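Local atomic coordinates of lantibiotic dehydratase (Microbispora corallina, PDB entry 5EHK), a protein that probably dehydrates serine and threonine residues of the NAI-107 precursor peptide, drawing glutamate from glutamyl-tRNA to activate their hydroxyl groups. Residues His182-Glu185 with Val189-Ala192; Gln197-Leu202 with Ile209-Pro214; Ser234-Glu239 with Gln259-Pro264; Arg252-Val257 with Asp266-Leu271. All coordinates share one frame; numbering follows the deposited sequence.

Contact 1 of 4, residues His182-Glu185 with Val189-Ala192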
loop_
_atom_site.group_PDB
_atom_site.type_symbol
_atom_site.label_atom_id
_atom_site.label_comp_id
_atom_site.label_asym_id
_atom_site.label_seq_id
_atom_site.Cartn_x
_atom_site.Cartn_y
_atom_site.Cartn_z
ATOM N N HIS A 182 -21.871 -40.506 -5.665
ATOM C CA HIS A 182 -21.200 -40.911 -4.431
ATOM C C HIS A 182 -21.675 -42.284 -3.965
ATOM O O HIS A 182 -20.867 -43.125 -3.570
ATOM C CB HIS A 182 -21.481 -39.892 -3.331
ATOM C CG HIS A 182 -20.827 -38.567 -3.551
ATOM N ND1 HIS A 182 -21.112 -37.461 -2.784
ATOM C CD2 HIS A 182 -19.903 -38.171 -4.460
ATOM C CE1 HIS A 182 -20.389 -36.437 -3.205
ATOM N NE2 HIS A 182 -19.653 -36.840 -4.225
ATOM N N ARG A 183 -22.986 -42.513 -4.034
ATOM C CA ARG A 183 -23.575 -43.768 -3.578
ATOM C C ARG A 183 -23.152 -44.879 -4.505
ATOM O O ARG A 183 -22.912 -45.999 -4.062
ATOM C CB ARG A 183 -25.099 -43.673 -3.530
ATOM C CG ARG A 183 -25.651 -42.894 -2.332
ATOM C CD ARG A 183 -27.111 -42.505 -2.542
ATOM N NE ARG A 183 -27.983 -43.652 -2.795
ATOM C CZ ARG A 183 -29.205 -43.560 -3.317
ATOM N NH1 ARG A 183 -29.693 -42.377 -3.668
ATOM N NH2 ARG A 183 -29.930 -44.653 -3.512
ATOM N N LEU A 184 -23.035 -44.566 -5.788
ATOM C CA LEU A 184 -22.498 -45.520 -6.740
ATOM C C LEU A 184 -20.993 -45.785 -6.489
ATOM O O LEU A 184 -20.507 -46.892 -6.749
ATOM C CB LEU A 184 -22.724 -45.009 -8.164
ATOM C CG LEU A 184 -24.149 -45.061 -8.730
ATOM C CD1 LEU A 184 -24.142 -44.884 -10.239
ATOM C CD2 LEU A 184 -24.834 -46.352 -8.362
ATOM N N GLU A 185 -20.278 -44.796 -5.936
ATOM C CA GLU A 185 -18.818 -44.889 -5.733
ATOM C C GLU A 185 -18.443 -45.784 -4.543
ATOM O O GLU A 185 -17.314 -46.267 -4.440
ATOM C CB GLU A 185 -18.169 -43.491 -5.595
ATOM C CG GLU A 185 -17.876 -42.769 -6.943
ATOM C CD GLU A 185 -17.393 -41.303 -6.797
ATOM O OE1 GLU A 185 -17.606 -40.677 -5.729
ATOM O OE2 GLU A 185 -16.803 -40.776 -7.771
ATOM N N VAL A 189 -18.168 -53.256 -6.226
ATOM C CA VAL A 189 -18.311 -54.130 -7.385
ATOM C C VAL A 189 -18.577 -53.317 -8.649
ATOM O O VAL A 189 -18.115 -53.679 -9.744
ATOM C CB VAL A 189 -19.338 -55.308 -7.139
ATOM C CG1 VAL A 189 -20.358 -54.957 -6.058
ATOM C CG2 VAL A 189 -20.007 -55.767 -8.437
ATOM N N LEU A 190 -19.308 -52.215 -8.496
ATOM C CA LEU A 190 -19.483 -51.283 -9.608
ATOM C C LEU A 190 -18.157 -50.570 -9.849
ATOM O O LEU A 190 -17.711 -50.440 -10.990
ATOM C CB LEU A 190 -20.611 -50.280 -9.331
ATOM C CG LEU A 190 -20.854 -49.122 -10.314
ATOM C CD1 LEU A 190 -21.125 -49.616 -11.725
ATOM C CD2 LEU A 190 -21.997 -48.223 -9.832
ATOM N N LEU A 191 -17.528 -50.138 -8.752
ATOM C CA LEU A 191 -16.252 -49.421 -8.794
ATOM C C LEU A 191 -15.196 -50.076 -9.691
ATOM O O LEU A 191 -14.475 -49.377 -10.397
ATOM C CB LEU A 191 -15.705 -49.205 -7.375
ATOM C CG LEU A 191 -14.485 -48.293 -7.207
ATOM C CD1 LEU A 191 -14.614 -47.059 -8.084
ATOM C CD2 LEU A 191 -14.312 -47.885 -5.733
ATOM N N ALA A 192 -15.133 -51.405 -9.702
ATOM C CA ALA A 192 -14.142 -52.082 -10.529
ATOM C C ALA A 192 -14.531 -52.048 -11.997
ATOM O O ALA A 192 -13.701 -52.336 -12.876
ATOM C CB ALA A 192 -13.953 -53.502 -10.076
#
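Where Glu-185 and Leu-184 meet Leu-191 and Leu-190, no flat side chain lies across the interface: the carboxylate of Glu-185 presents neither a face nor an edge to 189-192, its CB points away from that segment, and the backbone carbonyl is the part of the residue that takes part. OE2 instead accepts from Thr-283 and forms a salt bridge with Arg-286. The contact itself is aliphatic. One methyl of Leu-190, CD2, nestles against the whole side chain of Leu-184, lying 3.7 Å from Leu-184 CB and equally close, 3.7 Å, to Leu-184 CD2. With Leu-190 CG anti to its backbone N (chi1 174°), this branch is carried over to the end of helix 174-185, and the two leucines meet at a slant. One residue further along both segments, Leu-191 CD2 lies 3.6 Å from Glu-185 O. Val-298, Val-302 and Ala-305 of helix 294-306 and Leu-323 of helix 318-339 also pack on Leu-184 or Leu-190, and Asp-187 holds Leu-190 N. With no hydrogen bond between the segments, dispersion and hydrophobic burial make this a buried apolar join, across a short connection, between the last turn of helix 174-185 and the short, weakly bonded helix 188-191.

Contact 2 of 4, residues Gln197-Leu202 with Ile209-Pro214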
loop_
_atom_site.group_PDB
_atom_site.type_symbol
_atom_site.label_atom_id
_atom_site.label_comp_id
_atom_site.label_asym_id
_atom_site.label_seq_id
_atom_site.Cartn_x
_atom_site.Cartn_y
_atom_site.Cartn_z
ATOM N N GLN A 197 -8.597 -42.381 -11.658
ATOM C CA GLN A 197 -7.322 -41.694 -11.855
ATOM C C GLN A 197 -6.972 -40.818 -10.678
ATOM O O GLN A 197 -7.857 -40.416 -9.910
ATOM C CB GLN A 197 -7.316 -40.850 -13.117
ATOM C CG GLN A 197 -7.989 -39.501 -12.986
ATOM C CD GLN A 197 -8.156 -38.825 -14.336
ATOM O OE1 GLN A 197 -9.201 -38.923 -14.970
ATOM N NE2 GLN A 197 -7.122 -38.138 -14.781
ATOM N N ALA A 198 -5.680 -40.528 -10.521
ATOM C CA ALA A 198 -5.247 -39.661 -9.427
ATOM C C ALA A 198 -5.726 -38.240 -9.661
ATOM O O ALA A 198 -5.644 -37.719 -10.770
ATOM C CB ALA A 198 -3.755 -39.690 -9.268
ATOM N N HIS A 199 -6.272 -37.634 -8.617
ATOM C CA HIS A 199 -6.658 -36.232 -8.639
ATOM C C HIS A 199 -5.436 -35.443 -9.103
ATOM O O HIS A 199 -4.320 -35.707 -8.664
ATOM C CB HIS A 199 -7.055 -35.798 -7.229
ATOM C CG HIS A 199 -7.740 -34.466 -7.171
ATOM N ND1 HIS A 199 -7.112 -33.284 -7.504
ATOM C CD2 HIS A 199 -8.985 -34.128 -6.768
ATOM C CE1 HIS A 199 -7.954 -32.280 -7.340
ATOM N NE2 HIS A 199 -9.094 -32.765 -6.889
ATOM N N GLN A 200 -5.624 -34.498 -10.010
ATOM C CA GLN A 200 -4.471 -33.897 -10.664
ATOM C C GLN A 200 -3.715 -32.896 -9.766
ATOM O O GLN A 200 -2.587 -32.511 -10.054
ATOM C CB GLN A 200 -4.870 -33.297 -12.018
ATOM C CG GLN A 200 -5.400 -34.318 -13.025
ATOM C CD GLN A 200 -6.943 -34.438 -13.034
ATOM O OE1 GLN A 200 -7.640 -33.906 -12.164
ATOM N NE2 GLN A 200 -7.470 -35.129 -14.039
ATOM N N THR A 201 -4.296 -32.519 -8.639
ATOM C CA THR A 201 -3.641 -31.502 -7.833
ATOM C C THR A 201 -3.118 -32.000 -6.493
ATOM O O THR A 201 -2.837 -31.190 -5.597
ATOM C CB THR A 201 -4.539 -30.299 -7.584
ATOM O OG1 THR A 201 -5.623 -30.712 -6.766
ATOM C CG2 THR A 201 -5.071 -29.751 -8.883
ATOM N N LEU A 202 -2.997 -33.316 -6.343
ATOM C CA LEU A 202 -2.367 -33.873 -5.151
ATOM C C LEU A 202 -0.955 -33.350 -5.043
ATOM O O LEU A 202 -0.232 -33.279 -6.023
ATOM C CB LEU A 202 -2.324 -35.403 -5.224
ATOM C CG LEU A 202 -3.702 -36.049 -5.186
ATOM C CD1 LEU A 202 -3.629 -37.564 -5.288
ATOM C CD2 LEU A 202 -4.431 -35.601 -3.921
ATOM N N ILE A 209 0.219 -37.517 1.730
ATOM C CA ILE A 209 -0.368 -37.021 0.491
ATOM C C ILE A 209 -1.430 -35.945 0.839
ATOM O O ILE A 209 -2.280 -36.133 1.718
ATOM C CB ILE A 209 -0.903 -38.190 -0.377
ATOM C CG1 ILE A 209 -1.187 -37.726 -1.802
ATOM C CG2 ILE A 209 -2.121 -38.811 0.231
ATOM C CD1 ILE A 209 0.058 -37.267 -2.536
ATOM N N VAL A 210 -1.341 -34.790 0.188
ATOM C CA VAL A 210 -2.236 -33.686 0.509
ATOM C C VAL A 210 -3.040 -33.226 -0.689
ATOM O O VAL A 210 -2.491 -33.041 -1.775
ATOM C CB VAL A 210 -1.472 -32.491 1.133
ATOM C CG1 VAL A 210 -2.372 -31.293 1.316
ATOM C CG2 VAL A 210 -0.878 -32.889 2.483
ATOM N N LEU A 211 -4.350 -33.093 -0.488
ATOM C CA LEU A 211 -5.242 -32.461 -1.454
ATOM C C LEU A 211 -5.747 -31.127 -0.898
ATOM O O LEU A 211 -6.551 -31.099 0.024
ATOM C CB LEU A 211 -6.433 -33.371 -1.782
ATOM C CG LEU A 211 -7.510 -32.831 -2.747
ATOM C CD1 LEU A 211 -6.889 -32.574 -4.096
ATOM C CD2 LEU A 211 -8.684 -33.797 -2.910
ATOM N N ASP A 212 -5.285 -30.015 -1.448
ATOM C CA ASP A 212 -5.829 -28.734 -1.016
ATOM C C ASP A 212 -7.201 -28.556 -1.685
ATOM O O ASP A 212 -7.357 -28.826 -2.879
ATOM C CB ASP A 212 -4.888 -27.569 -1.370
ATOM C CG ASP A 212 -3.484 -27.725 -0.753
ATOM O OD1 ASP A 212 -3.396 -28.050 0.450
ATOM O OD2 ASP A 212 -2.464 -27.522 -1.469
ATOM N N CYS A 213 -8.192 -28.121 -0.906
ATOM C CA CYS A 213 -9.548 -27.870 -1.406
ATOM C C CYS A 213 -10.207 -29.049 -2.130
ATOM O O CYS A 213 -10.289 -29.078 -3.362
ATOM C CB CYS A 213 -9.531 -26.673 -2.348
ATOM S SG CYS A 213 -8.753 -25.255 -1.607
ATOM N N PRO A 214 -10.698 -30.026 -1.370
ATOM C CA PRO A 214 -11.510 -31.015 -2.082
ATOM C C PRO A 214 -12.887 -30.418 -2.398
ATOM O O PRO A 214 -13.269 -29.418 -1.781
ATOM C CB PRO A 214 -11.619 -32.161 -1.072
ATOM C CG PRO A 214 -11.492 -31.495 0.273
ATOM C CD PRO A 214 -10.601 -30.286 0.077
#
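Leu-202 and Leu-211 are the nearest pair, their CA atoms 4.9 Å apart, where a type I turn, His-199 to Leu-202, leads from strand 195-198 and comes alongside strand 208-212. No hydrogen bond joins the two segments; the backbones meet through a CA-H...O contact, Leu-202 CA to Val-210 O at 3.5 Å. Next along the chain, Thr-203 takes up regular backbone bonding with Val-210, opening the hairpin of strands 203-205 and 208-212. Among the side chains, one face of the His-199 imidazole is covered by Leu-211: methyl CD1 of Leu-211 stands over the ring centre of His-199, a CH-pi contact 3.4 Å from the centroid and 9° off the normal. The turn holds the ring at its edge, where Thr-201 N donates to His-199 ND1 in the ring plane (3.1 Å, 165° at the hydrogen); this helps set the ring's rotation. Leu-202 CD2 packs against Leu-211 CB at 3.7 Å, and Leu-202 CB lies 4.0 Å from Ile-209 CD1. Asp-212, just beyond, forms a salt bridge with Arg-829 of the second subunit. Between these segments the turn thus meets the strand through CH-pi, apolar and CA-H...O contacts, without a conventional hydrogen bond.

Contact 3 of 4, residues Ser234-Glu239 with Gln259-Pro264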
loop_
_atom_site.group_PDB
_atom_site.type_symbol
_atom_site.label_atom_id
_atom_site.label_comp_id
_atom_site.label_asym_id
_atom_site.label_seq_id
_atom_site.Cartn_x
_atom_site.Cartn_y
_atom_site.Cartn_z
ATOM N N SER A 234 1.508 -44.213 2.418
ATOM C CA SER A 234 2.133 -45.515 2.584
ATOM C C SER A 234 2.582 -46.036 1.227
ATOM O O SER A 234 2.263 -45.434 0.211
ATOM C CB SER A 234 1.115 -46.477 3.210
ATOM O OG SER A 234 -0.065 -46.552 2.422
ATOM N N PRO A 235 3.346 -47.142 1.203
ATOM C CA PRO A 235 3.761 -47.701 -0.085
ATOM C C PRO A 235 2.603 -48.170 -0.951
ATOM O O PRO A 235 2.708 -48.123 -2.173
ATOM C CB PRO A 235 4.637 -48.891 0.307
ATOM C CG PRO A 235 5.097 -48.614 1.658
ATOM C CD PRO A 235 4.079 -47.748 2.330
ATOM N N VAL A 236 1.532 -48.662 -0.335
ATOM C CA VAL A 236 0.372 -49.143 -1.100
ATOM C C VAL A 236 -0.358 -47.962 -1.734
ATOM O O VAL A 236 -0.723 -47.993 -2.914
ATOM C CB VAL A 236 -0.628 -49.898 -0.230
ATOM C CG1 VAL A 236 -1.524 -50.754 -1.131
ATOM C CG2 VAL A 236 0.105 -50.762 0.765
ATOM N N VAL A 237 -0.603 -46.952 -0.899
ATOM C CA VAL A 237 -1.164 -45.671 -1.309
ATOM C C VAL A 237 -0.372 -45.025 -2.455
ATOM O O VAL A 237 -0.971 -44.567 -3.432
ATOM C CB VAL A 237 -1.274 -44.701 -0.091
ATOM C CG1 VAL A 237 -1.406 -43.248 -0.533
ATOM C CG2 VAL A 237 -2.421 -45.109 0.834
ATOM N N ALA A 238 0.960 -45.015 -2.358
ATOM C CA ALA A 238 1.788 -44.389 -3.396
ATOM C C ALA A 238 1.763 -45.152 -4.722
ATOM O O ALA A 238 1.733 -44.531 -5.802
ATOM C CB ALA A 238 3.206 -44.217 -2.920
ATOM N N GLU A 239 1.745 -46.486 -4.636
ATOM C CA GLU A 239 1.669 -47.354 -5.815
ATOM C C GLU A 239 0.348 -47.173 -6.555
ATOM O O GLU A 239 0.296 -47.208 -7.794
ATOM C CB GLU A 239 1.825 -48.822 -5.409
ATOM C CG GLU A 239 1.921 -49.784 -6.584
ATOM C CD GLU A 239 3.296 -49.800 -7.217
ATOM O OE1 GLU A 239 4.243 -49.305 -6.577
ATOM O OE2 GLU A 239 3.427 -50.281 -8.364
ATOM N N GLN A 259 -1.177 -58.107 -6.018
ATOM C CA GLN A 259 -0.051 -58.982 -6.332
ATOM C C GLN A 259 1.252 -58.441 -5.752
ATOM O O GLN A 259 1.813 -59.023 -4.819
ATOM C CB GLN A 259 0.087 -59.161 -7.846
ATOM C CG GLN A 259 -0.958 -60.076 -8.459
ATOM C CD GLN A 259 -0.699 -60.329 -9.927
ATOM O OE1 GLN A 259 -0.028 -59.535 -10.591
ATOM N NE2 GLN A 259 -1.217 -61.441 -10.444
ATOM N N ARG A 260 1.703 -57.317 -6.316
ATOM C CA ARG A 260 2.924 -56.612 -5.912
ATOM C C ARG A 260 3.129 -56.566 -4.396
ATOM O O ARG A 260 4.232 -56.775 -3.899
ATOM C CB ARG A 260 2.932 -55.189 -6.503
ATOM C CG ARG A 260 3.796 -54.171 -5.742
ATOM C CD ARG A 260 5.238 -54.135 -6.246
ATOM N NE ARG A 260 6.088 -53.278 -5.426
ATOM C CZ ARG A 260 6.571 -53.638 -4.238
ATOM N NH1 ARG A 260 6.294 -54.833 -3.739
ATOM N NH2 ARG A 260 7.339 -52.811 -3.540
ATOM N N PHE A 261 2.062 -56.303 -3.663
ATOM C CA PHE A 261 2.149 -56.200 -2.217
ATOM C C PHE A 261 1.688 -57.488 -1.518
ATOM O O PHE A 261 1.579 -57.533 -0.288
ATOM C CB PHE A 261 1.332 -55.000 -1.731
ATOM C CG PHE A 261 1.902 -53.661 -2.128
ATOM C CD1 PHE A 261 2.825 -53.014 -1.316
ATOM C CD2 PHE A 261 1.498 -53.037 -3.293
ATOM C CE1 PHE A 261 3.348 -51.765 -1.664
ATOM C CE2 PHE A 261 2.015 -51.789 -3.649
ATOM C CZ PHE A 261 2.942 -51.150 -2.826
ATOM N N GLU A 262 1.393 -58.513 -2.321
ATOM C CA GLU A 262 0.879 -59.806 -1.839
ATOM C C GLU A 262 -0.243 -59.604 -0.821
ATOM O O GLU A 262 -0.084 -59.906 0.353
ATOM C CB GLU A 262 2.002 -60.710 -1.306
ATOM C CG GLU A 262 2.920 -61.222 -2.428
ATOM C CD GLU A 262 4.293 -61.709 -1.943
ATOM O OE1 GLU A 262 4.561 -61.680 -0.718
ATOM O OE2 GLU A 262 5.118 -62.093 -2.803
ATOM N N LEU A 263 -1.363 -59.066 -1.291
ATOM C CA LEU A 263 -2.523 -58.775 -0.445
ATOM C C LEU A 263 -3.839 -59.347 -1.017
ATOM O O LEU A 263 -3.900 -59.717 -2.200
ATOM C CB LEU A 263 -2.636 -57.258 -0.235
ATOM C CG LEU A 263 -1.748 -56.534 0.790
ATOM C CD1 LEU A 263 -1.762 -55.017 0.561
ATOM C CD2 LEU A 263 -2.216 -56.840 2.204
ATOM N N PRO A 264 -4.869 -59.485 -0.155
ATOM C CA PRO A 264 -6.249 -59.754 -0.578
ATOM C C PRO A 264 -6.709 -58.799 -1.688
ATOM O O PRO A 264 -6.774 -57.586 -1.453
ATOM C CB PRO A 264 -7.062 -59.463 0.687
ATOM C CG PRO A 264 -6.095 -59.539 1.835
ATOM C CD PRO A 264 -4.700 -59.664 1.296
#
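Phe-261 reaches Val-236 and Glu-239 because its CG stands anti to its own carbonyl carbon, beside the backbone N (chi1 -68°), which carries the ring across to the first turn of helix 235-243. Glu-239 answers with CG anti to its backbone N (chi1 -173°), which brings CG to the ring rim; the bend at chi2 turns only the carboxylate end. Glu-239 CB sits at the edge, in the ring plane, 3.5 Å from Phe-261 CE2, and Glu-239 CG is 3.6 Å from the same Phe-261 CE2; the carboxylate plane is turned 70° from the ring. Over one face of the ring comes Val-236. Its CA makes a CH-pi contact 4.1 Å from the Phe-261 centroid, and its methyl CG2, displaced toward the rim, lies 4.1 Å from Phe-261 CD1. Pro-235 fills the side near CE1, with Pro-235 CB at 3.7 Å from Phe-261 CE1.

Both ends of the contact are helix termini. Ser-234 is the N-cap of helix 235-243, its OG accepting a weak bond from Val-237 N, while helix 250-260 closes in a Schellman motif in which Glu-262 adopts a positive phi. Strands 203-205, 208-212 and 228-232, followed by helices 235-243, 250-260 and 267-278, are consistent with the winged-helix, PqqD-like module that binds leader peptides in related enzymes; Phe-261 then marks the turn between the second and third of these helices. Behind Val-236 lies Leu-271 of helix 267-278. Near the outer rim, Glu-239 OE1 and Arg-260 NE are 4.5 Å apart, beyond a salt bridge, and could attract one another only weakly.

Contact 4 of 4, residues Arg252-Val257 with Asp266-Leu271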
loop_
_atom_site.group_PDB
_atom_site.type_symbol
_atom_site.label_atom_id
_atom_site.label_comp_id
_atom_site.label_asym_id
_atom_site.label_seq_id
_atom_site.Cartn_x
_atom_site.Cartn_y
_atom_site.Cartn_z
ATOM N N ARG A 252 -8.557 -53.950 -12.817
ATOM C CA ARG A 252 -7.194 -54.330 -13.190
ATOM C C ARG A 252 -6.176 -53.663 -12.257
ATOM O O ARG A 252 -5.145 -54.253 -11.920
ATOM C CB ARG A 252 -6.900 -53.945 -14.650
ATOM C CG ARG A 252 -7.823 -54.604 -15.673
ATOM C CD ARG A 252 -7.611 -54.126 -17.112
ATOM N NE ARG A 252 -8.409 -54.931 -18.046
ATOM C CZ ARG A 252 -8.275 -54.924 -19.376
ATOM N NH1 ARG A 252 -7.368 -54.145 -19.957
ATOM N NH2 ARG A 252 -9.049 -55.701 -20.132
ATOM N N LEU A 253 -6.484 -52.445 -11.822
ATOM C CA LEU A 253 -5.621 -51.720 -10.897
ATOM C C LEU A 253 -5.556 -52.418 -9.544
ATOM O O LEU A 253 -4.472 -52.639 -8.999
ATOM C CB LEU A 253 -6.104 -50.276 -10.718
ATOM C CG LEU A 253 -5.315 -49.462 -9.685
ATOM C CD1 LEU A 253 -3.995 -49.049 -10.242
ATOM C CD2 LEU A 253 -6.087 -48.225 -9.232
ATOM N N ALA A 254 -6.723 -52.752 -9.003
ATOM C CA ALA A 254 -6.814 -53.353 -7.675
ATOM C C ALA A 254 -6.144 -54.723 -7.609
ATOM O O ALA A 254 -5.653 -55.130 -6.547
ATOM C CB ALA A 254 -8.264 -53.442 -7.221
ATOM N N GLN A 255 -6.123 -55.422 -8.743
ATOM C CA GLN A 255 -5.507 -56.748 -8.816
ATOM C C GLN A 255 -3.982 -56.680 -8.862
ATOM O O GLN A 255 -3.303 -57.468 -8.202
ATOM C CB GLN A 255 -6.047 -57.552 -10.007
ATOM C CG GLN A 255 -7.081 -58.619 -9.623
ATOM C CD GLN A 255 -8.065 -58.912 -10.754
ATOM O OE1 GLN A 255 -7.800 -58.606 -11.921
ATOM N NE2 GLN A 255 -9.212 -59.488 -10.406
ATOM N N SER A 256 -3.446 -55.739 -9.631
ATOM C CA SER A 256 -2.002 -55.586 -9.705
ATOM C C SER A 256 -1.393 -55.204 -8.356
ATOM O O SER A 256 -0.387 -55.792 -7.938
ATOM C CB SER A 256 -1.633 -54.588 -10.780
ATOM O OG SER A 256 -1.980 -55.130 -12.037
ATOM N N VAL A 257 -2.027 -54.254 -7.665
ATOM C CA VAL A 257 -1.565 -53.808 -6.344
ATOM C C VAL A 257 -1.608 -54.941 -5.317
ATOM O O VAL A 257 -0.740 -55.053 -4.454
ATOM C CB VAL A 257 -2.363 -52.570 -5.828
ATOM C CG1 VAL A 257 -1.921 -52.178 -4.422
ATOM C CG2 VAL A 257 -2.191 -51.388 -6.773
ATOM N N ASP A 266 -9.307 -57.726 -2.571
ATOM C CA ASP A 266 -10.546 -57.013 -2.258
ATOM C C ASP A 266 -10.298 -55.998 -1.157
ATOM O O ASP A 266 -10.934 -54.938 -1.127
ATOM C CB ASP A 266 -11.672 -57.968 -1.834
ATOM C CG ASP A 266 -12.985 -57.225 -1.466
ATOM O OD1 ASP A 266 -13.330 -57.143 -0.259
ATOM O OD2 ASP A 266 -13.669 -56.714 -2.389
ATOM N N ARG A 267 -9.387 -56.334 -0.243
ATOM C CA ARG A 267 -8.980 -55.400 0.802
ATOM C C ARG A 267 -8.375 -54.173 0.126
ATOM O O ARG A 267 -8.496 -53.054 0.628
ATOM C CB ARG A 267 -7.949 -56.031 1.735
ATOM C CG ARG A 267 -7.597 -55.149 2.932
ATOM C CD ARG A 267 -6.429 -55.704 3.725
ATOM N NE ARG A 267 -6.709 -57.011 4.310
ATOM C CZ ARG A 267 -5.780 -57.795 4.854
ATOM N NH1 ARG A 267 -4.507 -57.411 4.868
ATOM N NH2 ARG A 267 -6.119 -58.972 5.369
ATOM N N VAL A 268 -7.747 -54.403 -1.029
ATOM C CA VAL A 268 -7.193 -53.349 -1.855
ATOM C C VAL A 268 -8.290 -52.519 -2.511
ATOM O O VAL A 268 -8.192 -51.297 -2.588
ATOM C CB VAL A 268 -6.266 -53.944 -2.940
ATOM C CG1 VAL A 268 -5.958 -52.930 -4.041
ATOM C CG2 VAL A 268 -4.993 -54.468 -2.302
ATOM N N THR A 269 -9.320 -53.189 -3.011
ATOM C CA THR A 269 -10.461 -52.497 -3.611
ATOM C C THR A 269 -11.167 -51.586 -2.601
ATOM O O THR A 269 -11.676 -50.522 -2.966
ATOM C CB THR A 269 -11.438 -53.481 -4.300
ATOM O OG1 THR A 269 -10.848 -53.950 -5.521
ATOM C CG2 THR A 269 -12.756 -52.807 -4.630
ATOM N N GLY A 270 -11.168 -51.979 -1.330
ATOM C CA GLY A 270 -11.716 -51.121 -0.293
ATOM C C GLY A 270 -10.823 -49.910 -0.036
ATOM O O GLY A 270 -11.270 -48.867 0.472
ATOM N N LEU A 271 -9.550 -50.047 -0.404
ATOM C CA LEU A 271 -8.608 -48.942 -0.330
ATOM C C LEU A 271 -8.886 -47.953 -1.462
ATOM O O LEU A 271 -8.990 -46.749 -1.224
ATOM C CB LEU A 271 -7.166 -49.452 -0.398
ATOM C CG LEU A 271 -6.129 -48.413 0.013
ATOM C CD1 LEU A 271 -6.660 -47.569 1.168
ATOM C CD2 LEU A 271 -4.814 -49.080 0.380
#
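Val-268 reaches helix 250-260 with a single methyl, CG1, which settles between Ala-254 and Val-257. Val-268 CG1 lies beside Ala-254 O and 4.0 Å from Ala-254 CB, and the same methyl touches Val-257 CB at 4.0 Å; the two valine side chains meet at a slant. CG1 takes this place because it is anti to the backbone N of Val-268 (chi1 165°), leaving CG2 beside that nitrogen. On the flank, Thr-269 OG1 lies beside Ala-254 CB. No hydrogen bond crosses the interface.

The small side chain of Ala-254 is consistent with the 5.5 Å between its CA and Thr-269 CA. The axes of the segments come within 8.9 Å and make an angle of 124°, so the helices run obliquely, closer to antiparallel than parallel. One turn on from Val-268, Leu-272 continues the interface onto Leu-253 and Ala-254. In the second shell, Ile-240 of helix 235-243 touches both Val-257 and Leu-271, so a third helix braces the pair. At the start of helix 267-278, Asp-266 forms a long, weak ion pair with Arg-188. Two helices joined by a short turn and crossing in this way are consistent with the helix-turn-helix unit of a winged-helix domain, like the peptide-recognition modules found in related lantibiotic dehydratases.

Overall arrangement
All four contacts lie in the N-terminal dehydratase region, on the same side of the chain's centre. Contact 1 closes before contact 2 opens, and contact 2 before the rest; contacts 3 and 4 instead interleave, sharing helix 250-260, with centres 8 Å apart and real packing between them. Contact 1 lies about 14 Å from contact 4 between centres and 20 Å from contact 2, touching neither. Contact 2 is about 20 Å from contacts 3 and 4. Strand 195-198 pairs with 248-249 and 281-283, which precede and follow helices 250-260 and 267-278 in the chain, so sheet, hairpin and helices probably form one compact winged-helix-like unit; contact 1, on helices 174-185 and 188-191, comes just before strand 195-198.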